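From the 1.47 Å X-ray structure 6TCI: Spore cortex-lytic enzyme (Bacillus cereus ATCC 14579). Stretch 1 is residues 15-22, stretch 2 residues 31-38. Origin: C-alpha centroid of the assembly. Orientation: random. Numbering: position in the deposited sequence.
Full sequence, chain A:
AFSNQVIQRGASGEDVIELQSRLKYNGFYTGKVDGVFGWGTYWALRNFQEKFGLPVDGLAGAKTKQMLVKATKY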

ATOM      1  N   ASP A  15       9.531  -2.848  -1.661  1.00 17.90           N
ATOM      2  CA  ASP A  15       8.531  -1.948  -1.088  1.00 16.33           C
ATOM      3  C   ASP A  15       7.129  -2.373  -1.488  1.00 14.20           C
ATOM      4  O   ASP A  15       6.194  -2.276  -0.688  1.00 14.29           O
ATOM      5  CB  ASP A  15       8.751  -0.509  -1.562  1.00 18.71           C
ATOM      6  CG  ASP A  15       9.741   0.262  -0.711  1.00 23.84           C
ATOM      7  OD1 ASP A  15      10.129  -0.212   0.379  1.00 26.08           O
ATOM      8  OD2 ASP A  15      10.128   1.371  -1.142  1.00 27.56           O
ATOM      9  N   VAL A  16       6.960  -2.831  -2.732  1.00 14.07           N
ATOM     10  CA  VAL A  16       5.639  -3.245  -3.197  1.00 13.08           C
ATOM     11  C   VAL A  16       5.199  -4.536  -2.517  1.00 14.16           C
ATOM     12  O   VAL A  16       4.021  -4.696  -2.171  1.00 14.42           O
ATOM     13  CB  VAL A  16       5.617  -3.358  -4.730  1.00 13.47           C
ATOM     14  CG1 VAL A  16       4.238  -3.788  -5.213  1.00 14.67           C
ATOM     15  CG2 VAL A  16       6.019  -2.041  -5.364  1.00 14.61           C
ATOM     16  N   ILE A  17       6.122  -5.491  -2.348  1.00 14.83           N
ATOM     17  CA  ILE A  17       5.805  -6.711  -1.605  1.00 15.99           C
ATOM     18  C   ILE A  17       5.302  -6.378  -0.206  1.00 16.27           C
ATOM     19  O   ILE A  17       4.278  -6.902   0.243  1.00 16.70           O
ATOM     20  CB  ILE A  17       7.018  -7.657  -1.556  1.00 18.20           C
ATOM     21  CG1 ILE A  17       7.387  -8.136  -2.956  1.00 19.74           C
ATOM     22  CG2 ILE A  17       6.712  -8.859  -0.674  1.00 19.47           C
ATOM     23  CD1 ILE A  17       8.737  -8.795  -3.033  1.00 22.23           C
ATOM     24  N   GLU A  18       6.023  -5.508   0.513  1.00 13.83           N
ATOM     25  CA  GLU A  18       5.579  -5.159   1.861  1.00 13.91           C
ATOM     26  C   GLU A  18       4.255  -4.406   1.834  1.00 13.74           C
ATOM     27  O   GLU A  18       3.382  -4.651   2.679  1.00 13.14           O
ATOM     28  CB  GLU A  18       6.643  -4.355   2.605  1.00 16.06           C
ATOM     29  CG  GLU A  18       6.174  -3.908   3.978  1.00 19.02           C
ATOM     30  CD  GLU A  18       7.281  -3.348   4.840  1.00 22.45           C
ATOM     31  OE1 GLU A  18       8.468  -3.538   4.496  1.00 25.26           O
ATOM     32  OE2 GLU A  18       6.952  -2.702   5.861  1.00 22.54           O
ATOM     33  N   LEU A  19       4.082  -3.497   0.870  1.00 13.27           N
ATOM     34  CA  LEU A  19       2.829  -2.756   0.754  1.00 11.93           C
ATOM     35  C   LEU A  19       1.654  -3.701   0.516  1.00 12.95           C
ATOM     36  O   LEU A  19       0.620  -3.615   1.197  1.00 13.05           O
ATOM     37  CB  LEU A  19       2.930  -1.741  -0.385  1.00 11.63           C
ATOM     38  CG  LEU A  19       1.637  -0.974  -0.690  1.00 13.06           C
ATOM     39  CD1 LEU A  19       1.358   0.007   0.410  1.00 14.88           C
ATOM     40  CD2 LEU A  19       1.747  -0.243  -2.021  1.00 14.75           C
ATOM     41  N   GLN A  20       1.793  -4.605  -0.457  1.00 13.05           N
ATOM     42  CA  GLN A  20       0.722  -5.553  -0.745  1.00 12.85           C
ATOM     43  C   GLN A  20       0.448  -6.450   0.450  1.00 14.09           C
ATOM     44  O   GLN A  20      -0.709  -6.751   0.752  1.00 15.03           O
ATOM     45  CB  GLN A  20       1.076  -6.403  -1.966  1.00 13.47           C
ATOM     46  CG  GLN A  20       1.059  -5.628  -3.274  1.00 13.98           C
ATOM     47  CD  GLN A  20       1.588  -6.452  -4.428  1.00 15.90           C
ATOM     48  OE1 GLN A  20       2.347  -7.406  -4.225  1.00 16.82           O
ATOM     49  NE2 GLN A  20       1.203  -6.086  -5.650  1.00 16.06           N
ATOM     50  N   SER A  21       1.503  -6.879   1.145  1.00 13.74           N
ATOM     51  CA  SER A  21       1.327  -7.774   2.287  1.00 14.42           C
ATOM     52  C   SER A  21       0.621  -7.075   3.443  1.00 14.07           C
ATOM     53  O   SER A  21      -0.258  -7.666   4.094  1.00 15.01           O
ATOM     54  CB  SER A  21       2.687  -8.306   2.744  1.00 14.60           C
ATOM     55  OG  SER A  21       3.317  -9.057   1.708  1.00 17.78           O
ATOM     56  N   ARG A  22       1.014  -5.832   3.744  1.00 13.46           N
ATOM     57  CA  ARG A  22       0.326  -5.107   4.811  1.00 13.48           C
ATOM     58  C   ARG A  22      -1.127  -4.839   4.441  1.00 14.04           C
ATOM     59  O   ARG A  22      -2.025  -4.982   5.282  1.00 15.05           O
ATOM     60  CB  ARG A  22       1.054  -3.804   5.129  1.00 13.70           C
ATOM     61  CG  ARG A  22       2.359  -4.011   5.885  1.00 13.41           C
ATOM     62  CD  ARG A  22       2.986  -2.686   6.294  1.00 13.86           C
ATOM     63  NE  ARG A  22       4.309  -2.835   6.903  1.00 14.16           N
ATOM     64  CZ  ARG A  22       4.527  -3.040   8.199  1.00 14.01           C
ATOM     65  NH1 ARG A  22       3.508  -3.140   9.054  1.00 15.04           N
ATOM     66  NH2 ARG A  22       5.772  -3.138   8.647  1.00 16.89           N
ATOM     67  N   GLY A  31      -5.485  -9.949  -4.053  1.00 33.39           N
ATOM     68  CA  GLY A  31      -4.784 -10.737  -5.042  1.00 32.59           C
ATOM     69  C   GLY A  31      -3.528 -11.395  -4.503  1.00 31.51           C
ATOM     70  O   GLY A  31      -3.256 -11.425  -3.300  1.00 30.48           O
ATOM     71  N   LYS A  32      -2.752 -11.947  -5.430  1.00 31.43           N
ATOM     72  CA  LYS A  32      -1.487 -12.571  -5.078  1.00 30.41           C
ATOM     73  C   LYS A  32      -0.466 -11.482  -4.793  1.00 26.98           C
ATOM     74  O   LYS A  32      -0.357 -10.507  -5.548  1.00 26.37           O
ATOM     75  CB  LYS A  32      -0.992 -13.450  -6.227  1.00 32.13           C
ATOM     76  CG  LYS A  32       0.194 -14.328  -5.866  1.00 33.27           C
ATOM     77  N   VAL A  33       0.271 -11.633  -3.696  1.00 24.38           N
ATOM     78  CA  VAL A  33       1.387 -10.735  -3.433  1.00 21.86           C
ATOM     79  C   VAL A  33       2.473 -11.060  -4.444  1.00 22.49           C
ATOM     80  O   VAL A  33       3.173 -12.070  -4.317  1.00 24.95           O
ATOM     81  CB  VAL A  33       1.892 -10.844  -1.984  1.00 21.61           C
ATOM     82  CG1 VAL A  33       3.133  -9.985  -1.800  1.00 22.85           C
ATOM     83  CG2 VAL A  33       0.796 -10.426  -1.011  1.00 20.77           C
ATOM     84  N   ASP A  34       2.600 -10.222  -5.472  1.00 21.60           N
ATOM     85  CA  ASP A  34       3.561 -10.458  -6.536  1.00 22.63           C
ATOM     86  C   ASP A  34       4.631  -9.383  -6.636  1.00 20.38           C
ATOM     87  O   ASP A  34       5.549  -9.524  -7.451  1.00 20.89           O
ATOM     88  CB  ASP A  34       2.852 -10.642  -7.887  1.00 25.62           C
ATOM     89  CG  ASP A  34       2.041  -9.422  -8.306  1.00 27.58           C
ATOM     90  OD1 ASP A  34       2.114  -8.372  -7.636  1.00 26.19           O
ATOM     91  OD2 ASP A  34       1.314  -9.519  -9.317  1.00 33.13           O
ATOM     92  N   GLY A  35       4.541  -8.320  -5.841  1.00 19.41           N
ATOM     93  CA  GLY A  35       5.546  -7.279  -5.896  1.00 18.06           C
ATOM     94  C   GLY A  35       5.465  -6.354  -7.090  1.00 18.47           C
ATOM     95  O   GLY A  35       6.415  -5.613  -7.336  1.00 19.47           O
ATOM     96  N   VAL A  36       4.358  -6.357  -7.832  1.00 18.35           N
ATOM     97  CA  VAL A  36       4.166  -5.471  -8.978  1.00 18.54           C
ATOM     98  C   VAL A  36       2.945  -4.598  -8.704  1.00 16.86           C
ATOM     99  O   VAL A  36       1.850  -5.119  -8.461  1.00 17.62           O
ATOM    100  CB  VAL A  36       3.997  -6.260 -10.287  1.00 20.11           C
ATOM    101  CG1 VAL A  36       3.762  -5.315 -11.455  1.00 21.83           C
ATOM    102  CG2 VAL A  36       5.222  -7.118 -10.544  1.00 21.99           C
ATOM    103  N   PHE A  37       3.127  -3.278  -8.762  1.00 14.76           N
ATOM    104  CA  PHE A  37       2.075  -2.325  -8.397  1.00 13.61           C
ATOM    105  C   PHE A  37       1.196  -2.068  -9.624  1.00 15.04           C
ATOM    106  O   PHE A  37       1.520  -1.236 -10.479  1.00 16.01           O
ATOM    107  CB  PHE A  37       2.713  -1.051  -7.856  1.00 12.75           C
ATOM    108  CG  PHE A  37       1.770  -0.115  -7.120  1.00 12.49           C
ATOM    109  CD1 PHE A  37       0.527   0.239  -7.639  1.00 12.50           C
ATOM    110  CD2 PHE A  37       2.185   0.490  -5.939  1.00 12.93           C
ATOM    111  CE1 PHE A  37      -0.293   1.148  -6.964  1.00 12.25           C
ATOM    112  CE2 PHE A  37       1.376   1.392  -5.270  1.00 14.41           C
ATOM    113  CZ  PHE A  37       0.134   1.716  -5.782  1.00 14.66           C
ATOM    114  N   GLY A  38       0.071  -2.776  -9.702  1.00 15.82           N
ATOM    115  CA  GLY A  38      -0.908  -2.544 -10.745  1.00 13.79           C
ATOM    116  C   GLY A  38      -2.270  -2.182 -10.182  1.00 13.03           C
ATOM    117  O   GLY A  38      -2.363  -1.695  -9.051  1.00 13.88           O
TER

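This is a helix-on-loop contact in which one buried glutamine, Gln20, pins the backbone of an irregular segment while aliphatic side chains of the same helix pack against the same segment.

The helix supplies regular spacing: Val16, Leu19 and Gln20 point their CA-to-CB bonds toward the loop, whereas Glu18 points away and spends its charge within the helix, in a salt bridge from Arg22 NE to Glu18 OE2 at 2.8 Å. The segment has no regular helix or strand, and two of its amides find an acceptor in the Gln20 carboxamide. Its OE1 accepts a well-aligned hydrogen bond from Gly35 N at 2.9 Å and a weak one from Asp34 N at 3.1 Å, where the angle at the hydrogen falls to 125°. Two consecutive amides thus converge on a single oxygen. The other end of the amide works as well: Gln20 NE2 donates to Asp34 OD1 at 3.2 Å and lies 3.0 Å from Val36 O.

Asp34 ties this arrangement together. Its CA-to-CB bond points away from the helix, yet with chi1 in the p well the carboxylate comes back within reach, and OD1 also accepts from Val36 N at 3.0 Å. The same oxygen therefore braces the loop from within and receives the glutamine from across.

Gly35 is the point of tightest backbone approach, its CA only 4.3 Å from Ile17 CA. Two features fit glycine here. Its phi of 75° is favourable for a residue without a side chain, and an ideal CB would sit 3.0 Å from Ile17 CG1, a clash. Ile17 CG1 crowds that space, 3.6 Å from Gly35 CA, while Val16 CG1 packs separately, 3.4 Å from Gly35 C.

Apolar packing extends the contact along the loop. Val16 CG1 reaches Phe37 CB at 4.1 Å, and Leu19 CD2 meets Phe37 CE2 at 3.7 Å, approaching the ring obliquely. Val33 CG1 packs against Ile17 CG2 at 3.9 Å and lies 3.6 Å from Ser21 OG. That hydroxyl is already engaged, donating to Ile17 O at 2.8 Å, so a polar residue can border the valine with its hydrogen-bonding need met inside the helix.

The rule to read from these 416 Å² of buried surface is economical: one carboxamide accepts from two loop amides, one of them weakly, and donates to a loop carboxylate, a glycine permits close approach, and apolar contacts fill in around them.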